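Local coordinates for Glyco_hydro_cc domain-containing protein (Cryptococcus neoformans, PDB 6UBC), which probably binds beta-1,3-glucan oligosaccharides as a subgroup VII member of glycoside hydrolase family 128, at residues G271-D276 / V368-C373; A317-E320 / L325-F328; T339-N344 / D356-T361. All blocks are in the same frame, centred on the assembly; numbering follows the deposited sequence.

The three contacts run from the heart of a beta/alpha barrel to its outer shell. Contact 1, its centre about 5 Å from that of the chain, joins acidic residues at the likely sugar-binding end; contact 3, centred at about 11 Å, packs a helix on a strand, and contact 2, centred at about 17 Å, ties two short helices together. Strands 339-345 and 366-375 are neighbours; Glu274 OE2 of contact 1 lies 2.6 Å from His342 ND1 of contact 3, and Thr369 OG1 2.7 Å from Asn340 OD1, both probably hydrogen bonds. Contact 3 meets contact 2 where Leu325 packs on Tyr358. Contacts 1 and 2 do not touch, though their nearest atoms are about 4 Å apart.

Contact 1. Residues G271-D276 / V368-C373; sequences GFEEPD and VTEFAC
The flat carboxylates of Glu273 and Glu370 approach head-on and meet with their oxygens foremost, their planes 33° apart. Glu370 OE2 lies 2.6 Å from Glu273 OE2 and 3.1 Å from Glu273 OE1, so one oxygen of the strand residue faces both oxygens of the loop residue. His342 and Trp225 pack against this pair, and Trp225 NE1 is hydrogen-bonded to Glu370 OE2. The carboxylate of Glu274 stands farther back, its plane turned 61° from that of Glu370. Water 2 bridges them, donating to Glu274 OE2 at 3.0 Å and to Glu370 OE1 at 2.8 Å. Glu274 OE2 is also bonded to His342 ND1. In clan GH-A beta/alpha barrels the paired acids follow strands 4 and 7; Glu274, just after strand 268-270, and Glu370, on strand 366-375, hold matching positions, consistent with a related sugar site. Glu273 then falls where many relatives carry the Asn of an Asn-Glu-Pro motif. A turn about its CB-CG bond (chi2 82°) brings its carboxylate round to Glu370, whose extended chain reaches across to it. Between loop and strand, water 1 probably donates to Glu273 OE1 at 2.8 Å and to Thr369 OG1 at 3.1 Å.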
loop_
_atom_site.group_PDB
_atom_site.type_symbol
_atom_site.label_atom_id
_atom_site.label_comp_id
_atom_site.label_asym_id
_atom_site.label_seq_id
_atom_site.Cartn_x
_atom_site.Cartn_y
_atom_site.Cartn_z
ATOM N N GLY A 271 5.730 -2.837 -5.002
ATOM C CA GLY A 271 7.056 -3.277 -4.588
ATOM C C GLY A 271 7.095 -3.731 -3.133
ATOM O O GLY A 271 6.051 -3.818 -2.441
ATOM N N PHE A 272 8.303 -3.965 -2.664
ATOM C CA PHE A 272 8.546 -4.751 -1.442
ATOM C C PHE A 272 7.865 -4.111 -0.239
ATOM O O PHE A 272 7.854 -2.879 -0.075
ATOM C CB PHE A 272 10.036 -4.890 -1.178
ATOM C CG PHE A 272 10.812 -5.187 -2.436
ATOM C CD1 PHE A 272 10.578 -6.341 -3.133
ATOM C CD2 PHE A 272 11.730 -4.278 -2.945
ATOM C CE1 PHE A 272 11.281 -6.627 -4.299
ATOM C CE2 PHE A 272 12.461 -4.563 -4.088
ATOM C CZ PHE A 272 12.241 -5.753 -4.760
ATOM N N GLU A 273 7.362 -5.001 0.599
ATOM C CA GLU A 273 6.753 -4.622 1.874
ATOM C C GLU A 273 7.817 -4.232 2.893
ATOM O O GLU A 273 8.476 -5.134 3.405
ATOM C CB GLU A 273 5.981 -5.819 2.445
ATOM C CG GLU A 273 5.260 -5.496 3.729
ATOM C CD GLU A 273 3.924 -4.810 3.576
ATOM O OE1 GLU A 273 3.434 -4.667 2.412
ATOM O OE2 GLU A 273 3.382 -4.438 4.679
ATOM N N GLU A 274 7.977 -2.951 3.231
ATOM C CA GLU A 274 8.818 -2.541 4.372
ATOM C C GLU A 274 10.164 -3.259 4.348
ATOM O O GLU A 274 10.620 -3.866 5.344
ATOM C CB GLU A 274 7.949 -2.834 5.585
ATOM C CG GLU A 274 6.773 -1.889 5.679
ATOM C CD GLU A 274 5.840 -2.094 6.866
ATOM O OE1 GLU A 274 6.214 -2.981 7.723
ATOM O OE2 GLU A 274 4.792 -1.337 6.976
ATOM N N PRO A 275 10.951 -3.165 3.250
ATOM C CA PRO A 275 12.278 -3.741 3.243
ATOM C C PRO A 275 13.204 -3.091 4.284
ATOM O O PRO A 275 14.276 -3.702 4.616
ATOM C CB PRO A 275 12.755 -3.562 1.784
ATOM C CG PRO A 275 11.975 -2.322 1.330
ATOM C CD PRO A 275 10.616 -2.490 1.997
ATOM N N ASP A 276 12.859 -1.893 4.747
ATOM C CA ASP A 276 13.661 -1.111 5.719
ATOM C C ASP A 276 13.425 -1.614 7.145
ATOM O O ASP A 276 14.102 -1.089 8.060
ATOM C CB ASP A 276 13.380 0.386 5.584
ATOM C CG ASP A 276 11.947 0.786 5.744
ATOM O OD1 ASP A 276 11.048 -0.023 5.330
ATOM O OD2 ASP A 276 11.716 1.905 6.278
ATOM N N VAL A 368 -1.137 5.288 -0.933
ATOM C CA VAL A 368 -1.031 4.862 0.494
ATOM C C VAL A 368 -1.500 3.413 0.508
ATOM O O VAL A 368 -2.719 3.164 0.645
ATOM C CB VAL A 368 -1.802 5.780 1.452
ATOM C CG1 VAL A 368 -1.619 5.375 2.913
ATOM C CG2 VAL A 368 -1.339 7.219 1.330
ATOM N N THR A 369 -0.580 2.465 0.509
ATOM C CA THR A 369 -0.984 1.046 0.331
ATOM C C THR A 369 -1.415 0.454 1.692
ATOM O O THR A 369 -2.068 -0.577 1.677
ATOM C CB THR A 369 0.082 0.192 -0.350
ATOM O OG1 THR A 369 1.233 0.199 0.501
ATOM C CG2 THR A 369 0.371 0.682 -1.768
ATOM N N GLU A 370 -1.052 1.081 2.817
ATOM C CA GLU A 370 -1.502 0.643 4.161
ATOM C C GLU A 370 -1.645 1.899 4.991
ATOM O O GLU A 370 -0.670 2.688 5.038
ATOM C CB GLU A 370 -0.494 -0.286 4.842
ATOM C CG GLU A 370 -0.323 -1.622 4.197
ATOM C CD GLU A 370 0.743 -2.516 4.757
ATOM O OE1 GLU A 370 1.280 -2.210 5.868
ATOM O OE2 GLU A 370 1.076 -3.535 4.061
ATOM N N PHE A 371 -2.782 2.147 5.592
ATOM C CA PHE A 371 -2.835 3.114 6.705
ATOM C C PHE A 371 -3.512 2.509 7.913
ATOM O O PHE A 371 -4.314 1.589 7.771
ATOM C CB PHE A 371 -3.565 4.391 6.335
ATOM C CG PHE A 371 -5.044 4.316 6.101
ATOM C CD1 PHE A 371 -5.927 4.425 7.164
ATOM C CD2 PHE A 371 -5.546 4.117 4.827
ATOM C CE1 PHE A 371 -7.293 4.323 6.938
ATOM C CE2 PHE A 371 -6.901 3.961 4.610
ATOM C CZ PHE A 371 -7.763 4.089 5.671
ATOM N N ALA A 372 -3.102 3.001 9.070
ATOM C CA ALA A 372 -3.633 2.572 10.376
ATOM C C ALA A 372 -3.502 3.673 11.395
ATOM O O ALA A 372 -2.553 4.438 11.307
ATOM C CB ALA A 372 -2.980 1.303 10.829
ATOM N N CYS A 373 -4.413 3.690 12.377
ATOM C CA CYS A 373 -4.344 4.602 13.542
ATOM C C CYS A 373 -3.288 4.047 14.498
ATOM O O CYS A 373 -3.546 3.011 15.165
ATOM C CB CYS A 373 -5.691 4.725 14.219
ATOM S SG CYS A 373 -5.796 6.107 15.391
HETATM O O HOH W 1 2.026 -2.695 1.075
HETATM O O HOH W 2 2.048 -0.221 7.670
#

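Contact 2. Residues A317-E320 / L325-F328; sequences AAEE and LSAF
Glu319 uses its carboxylate to hold Leu325 and Ser326 by their backbone N-H groups, joining helix 319-322 to the first turn of helix 324-331. Both helices belong to the excursion between barrel strands 307-309 and 339-345, and this side-chain-to-backbone link ties them where one follows the other in the chain. The fit depends on a folded conformation. Glu319 carries CG roughly opposite its backbone N (chi1 153°), then bends at chi2 (65°), which swings the carboxylate toward the start of the next helix. Leu325 N donates to Glu319 OE1 at 3.0 Å, and Ser326 N donates to Glu319 OE2 at 2.9 Å; each is received on the syn side but some 30° or more out of the carboxylate plane, and both nitrogens approach from the same face. Trp324 N adds a weak bond to OE1. A negative group here would probably be favoured by the positive end of the helix dipole. The carboxylate also rides against Leu325 CB, 3.5 Å from Glu319 OE2, while the two side chains cross at about a right angle and the leucine runs on toward Met313 and Trp336. Ser326 turns OG back between its N and carbonyl carbon, where it makes a weak bond to Lys323 O. A water joins the helices a second time: it donates to Glu319 O at 3.0 Å and is hydrogen-bonded to Ser326 OG at 2.9 Å.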
loop_
_atom_site.group_PDB
_atom_site.type_symbol
_atom_site.label_atom_id
_atom_site.label_comp_id
_atom_site.label_asym_id
_atom_site.label_seq_id
_atom_site.Cartn_x
_atom_site.Cartn_y
_atom_site.Cartn_z
ATOM N N ALA A 317 8.141 9.158 7.458
ATOM C CA ALA A 317 8.883 10.364 7.046
ATOM C C ALA A 317 10.280 10.338 7.662
ATOM O O ALA A 317 11.160 11.066 7.156
ATOM C CB ALA A 317 8.066 11.577 7.425
ATOM N N ALA A 318 10.531 9.465 8.631
ATOM C CA ALA A 318 11.892 9.311 9.177
ATOM C C ALA A 318 12.859 8.635 8.175
ATOM O O ALA A 318 14.055 8.465 8.452
ATOM C CB ALA A 318 11.821 8.559 10.494
ATOM N N GLU A 319 12.335 8.213 7.038
ATOM C CA GLU A 319 13.159 7.816 5.868
ATOM C C GLU A 319 14.142 8.947 5.532
ATOM O O GLU A 319 15.196 8.660 4.970
ATOM C CB GLU A 319 12.223 7.538 4.700
ATOM C CG GLU A 319 12.870 7.754 3.326
ATOM C CD GLU A 319 14.027 6.822 2.961
ATOM O OE1 GLU A 319 14.056 5.660 3.488
ATOM O OE2 GLU A 319 14.870 7.244 2.090
ATOM N N GLU A 320 13.839 10.193 5.886
ATOM C CA GLU A 320 14.793 11.321 5.762
ATOM C C GLU A 320 16.148 10.957 6.401
ATOM O O GLU A 320 17.165 11.350 5.861
ATOM C CB GLU A 320 14.300 12.568 6.472
ATOM C CG GLU A 320 15.242 13.749 6.315
ATOM C CD GLU A 320 14.672 15.109 6.712
ATOM O OE1 GLU A 320 13.482 15.187 7.012
ATOM O OE2 GLU A 320 15.478 16.079 6.843
ATOM N N LEU A 325 15.041 4.304 1.007
ATOM C CA LEU A 325 14.428 4.588 -0.289
ATOM C C LEU A 325 15.349 5.494 -1.097
ATOM O O LEU A 325 15.397 5.387 -2.340
ATOM C CB LEU A 325 13.072 5.233 -0.130
ATOM C CG LEU A 325 12.207 5.205 -1.384
ATOM C CD1 LEU A 325 11.927 3.780 -1.891
ATOM C CD2 LEU A 325 10.901 5.930 -1.151
ATOM N N SER A 326 15.966 6.467 -0.447
ATOM C CA SER A 326 16.799 7.448 -1.194
ATOM C C SER A 326 17.984 6.717 -1.811
ATOM O O SER A 326 18.332 7.017 -2.984
ATOM C CB SER A 326 17.221 8.618 -0.365
ATOM O OG SER A 326 18.005 8.244 0.766
ATOM N N ALA A 327 18.611 5.825 -1.067
ATOM C CA ALA A 327 19.730 5.044 -1.652
ATOM C C ALA A 327 19.205 4.100 -2.728
ATOM O O ALA A 327 19.863 3.945 -3.756
ATOM C CB ALA A 327 20.508 4.289 -0.616
ATOM N N PHE A 328 18.081 3.449 -2.505
ATOM C CA PHE A 328 17.444 2.528 -3.477
ATOM C C PHE A 328 17.191 3.292 -4.778
ATOM O O PHE A 328 17.470 2.803 -5.871
ATOM C CB PHE A 328 16.141 1.978 -2.870
ATOM C CG PHE A 328 15.239 1.167 -3.764
ATOM C CD1 PHE A 328 15.466 -0.203 -3.962
ATOM C CD2 PHE A 328 14.137 1.743 -4.407
ATOM C CE1 PHE A 328 14.653 -0.934 -4.821
ATOM C CE2 PHE A 328 13.314 0.986 -5.216
ATOM C CZ PHE A 328 13.568 -0.347 -5.433
HETATM O O HOH W 3 16.520 9.888 2.591
#

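Contact 3. Residues T339-N344 / D356-T361; sequences TNLHIN and DYYYNT
Tyr358 packs against Leu341 and Thr339, and these three buried residues make nearly all of the contact. The side chains of Leu341 and Tyr358 run antiparallel alongside each other. The leucine brings its branched end to the root of the tyrosine: CD1 lies 3.6 Å from both CB and CG of Tyr358, and Leu341 CG is 3.7 Å from Tyr358 CD2. The methyl meets the ring obliquely. Thr339 crosses the tyrosine at about a right angle and offers its methyl, Thr339 CG2 lying 3.9 Å from Tyr358 CD1. Both aliphatic groups are thus on the same side of the ring plane, the threonine by CD1 and the leucine by CG and CD2. Thr339 manages this by setting CG2 opposite its backbone N, which leaves OG1 (chi1 -51°) for polar partners: it bonds Trp336 NE1 and, at 2.7 Å, water 4. That water donates to Tyr358 O, giving strand and helix a polar link beside the apolar one. The setting is a beta-alpha-beta unit of the barrel, in which strand 339-345 leads through helix 348-362 to the parallel strand 366-375; Tyr358 is on the helix side facing the first strand, and its ring reaches out to where Tyr358 OH bonds the carbonyl of Gln316. The preceding tyrosine lies against the other face. Tyr357 CD2 sits over the centre of the Tyr358 ring, 3.6 Å above its plane, while Tyr358 CD2 lies in plane at the edge of the Tyr357 ring. Thr361, one turn farther along, places OG1 above a face of that second ring, toward its rim. The same hydroxyl donates to Tyr357 O at 2.8 Å, and Thr361 N reaches this oxygen from the opposite face of the carbonyl plane.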
loop_
_atom_site.group_PDB
_atom_site.type_symbol
_atom_site.label_atom_id
_atom_site.label_comp_id
_atom_site.label_asym_id
_atom_site.label_seq_id
_atom_site.Cartn_x
_atom_site.Cartn_y
_atom_site.Cartn_z
ATOM N N THR A 339 4.892 6.596 -5.796
ATOM C CA THR A 339 5.603 6.511 -4.503
ATOM C C THR A 339 4.607 5.861 -3.528
ATOM O O THR A 339 3.467 6.311 -3.412
ATOM C CB THR A 339 6.100 7.856 -3.989
ATOM O OG1 THR A 339 6.830 8.483 -5.045
ATOM C CG2 THR A 339 6.982 7.690 -2.771
ATOM N N ASN A 340 5.074 4.810 -2.868
ATOM C CA ASN A 340 4.278 3.948 -1.982
ATOM C C ASN A 340 4.480 4.401 -0.553
ATOM O O ASN A 340 5.656 4.297 -0.074
ATOM C CB ASN A 340 4.762 2.504 -2.140
ATOM C CG ASN A 340 3.971 1.475 -1.367
ATOM O OD1 ASN A 340 3.139 1.831 -0.546
ATOM N ND2 ASN A 340 4.258 0.185 -1.624
ATOM N N LEU A 341 3.412 4.758 0.156
ATOM C CA LEU A 341 3.494 5.110 1.582
ATOM C C LEU A 341 2.737 4.077 2.428
ATOM O O LEU A 341 1.637 3.602 2.020
ATOM C CB LEU A 341 2.866 6.489 1.834
ATOM C CG LEU A 341 3.793 7.683 1.622
ATOM C CD1 LEU A 341 4.381 7.700 0.235
ATOM C CD2 LEU A 341 3.047 9.014 1.934
ATOM N N HIS A 342 3.248 3.902 3.642
ATOM C CA HIS A 342 2.553 3.288 4.797
ATOM C C HIS A 342 2.420 4.425 5.793
ATOM O O HIS A 342 3.441 5.009 6.194
ATOM C CB HIS A 342 3.384 2.101 5.340
ATOM C CG HIS A 342 3.207 0.896 4.490
ATOM N ND1 HIS A 342 3.771 -0.302 4.820
ATOM C CD2 HIS A 342 2.568 0.749 3.323
ATOM C CE1 HIS A 342 3.487 -1.141 3.857
ATOM N NE2 HIS A 342 2.744 -0.542 2.894
ATOM N N ILE A 343 1.180 4.727 6.178
ATOM C CA ILE A 343 0.939 5.821 7.136
ATOM C C ILE A 343 0.398 5.223 8.425
ATOM O O ILE A 343 -0.719 4.672 8.412
ATOM C CB ILE A 343 0.015 6.861 6.518
ATOM C CG1 ILE A 343 0.682 7.483 5.288
ATOM C CG2 ILE A 343 -0.323 7.956 7.502
ATOM C CD1 ILE A 343 -0.159 8.575 4.629
ATOM N N ASN A 344 1.187 5.342 9.480
ATOM C CA ASN A 344 0.803 4.827 10.825
ATOM C C ASN A 344 0.929 6.036 11.747
ATOM O O ASN A 344 2.042 6.294 12.209
ATOM C CB ASN A 344 1.665 3.632 11.221
ATOM C CG ASN A 344 1.374 2.474 10.269
ATOM O OD1 ASN A 344 0.277 1.951 10.296
ATOM N ND2 ASN A 344 2.393 2.007 9.558
ATOM N N ASP A 356 3.735 15.053 2.663
ATOM C CA ASP A 356 4.677 16.156 2.339
ATOM C C ASP A 356 6.074 15.605 2.082
ATOM O O ASP A 356 6.735 16.015 1.091
ATOM C CB ASP A 356 4.718 17.210 3.432
ATOM C CG ASP A 356 3.481 18.065 3.578
ATOM O OD1 ASP A 356 2.602 18.027 2.731
ATOM O OD2 ASP A 356 3.419 18.745 4.560
ATOM N N TYR A 357 6.613 14.766 2.977
ATOM C CA TYR A 357 7.997 14.299 2.835
ATOM C C TYR A 357 8.151 13.620 1.469
ATOM O O TYR A 357 9.128 13.912 0.687
ATOM C CB TYR A 357 8.434 13.401 3.996
ATOM C CG TYR A 357 9.779 12.809 3.698
ATOM C CD1 TYR A 357 10.937 13.553 3.790
ATOM C CD2 TYR A 357 9.882 11.556 3.118
ATOM C CE1 TYR A 357 12.161 13.049 3.399
ATOM C CE2 TYR A 357 11.098 11.055 2.701
ATOM C CZ TYR A 357 12.256 11.802 2.851
ATOM O OH TYR A 357 13.449 11.313 2.405
ATOM N N TYR A 358 7.250 12.686 1.155
ATOM C CA TYR A 358 7.398 11.841 -0.041
ATOM C C TYR A 358 7.123 12.634 -1.317
ATOM O O TYR A 358 7.821 12.325 -2.336
ATOM C CB TYR A 358 6.600 10.542 0.084
ATOM C CG TYR A 358 7.303 9.592 1.024
ATOM C CD1 TYR A 358 8.429 8.890 0.616
ATOM C CD2 TYR A 358 6.923 9.469 2.341
ATOM C CE1 TYR A 358 9.098 8.017 1.455
ATOM C CE2 TYR A 358 7.556 8.583 3.207
ATOM C CZ TYR A 358 8.651 7.852 2.765
ATOM O OH TYR A 358 9.323 7.003 3.600
ATOM N N TYR A 359 6.160 13.555 -1.287
ATOM C CA TYR A 359 5.864 14.413 -2.455
ATOM C C TYR A 359 7.004 15.430 -2.679
ATOM O O TYR A 359 7.553 15.528 -3.803
ATOM C CB TYR A 359 4.495 15.085 -2.372
ATOM C CG TYR A 359 4.093 15.526 -3.752
ATOM C CD1 TYR A 359 3.617 14.574 -4.667
ATOM C CD2 TYR A 359 4.336 16.808 -4.202
ATOM C CE1 TYR A 359 3.261 14.940 -5.956
ATOM C CE2 TYR A 359 4.040 17.182 -5.503
ATOM C CZ TYR A 359 3.505 16.245 -6.368
ATOM O OH TYR A 359 3.130 16.597 -7.630
ATOM N N ASN A 360 7.477 16.080 -1.617
ATOM C CA ASN A 360 8.581 17.065 -1.752
ATOM C C ASN A 360 9.841 16.371 -2.243
ATOM O O ASN A 360 10.550 16.937 -3.052
ATOM C CB ASN A 360 8.824 17.805 -0.438
ATOM C CG ASN A 360 7.671 18.713 -0.115
ATOM O OD1 ASN A 360 6.861 18.998 -0.979
ATOM N ND2 ASN A 360 7.576 19.168 1.116
ATOM N N THR A 361 10.119 15.143 -1.827
ATOM C CA THR A 361 11.359 14.437 -2.202
ATOM C C THR A 361 11.313 13.918 -3.637
ATOM O O THR A 361 12.355 14.087 -4.338
ATOM C CB THR A 361 11.751 13.374 -1.161
ATOM O OG1 THR A 361 11.831 13.943 0.145
ATOM C CG2 THR A 361 13.080 12.724 -1.407
HETATM O O HOH W 4 6.372 11.149 -4.655
#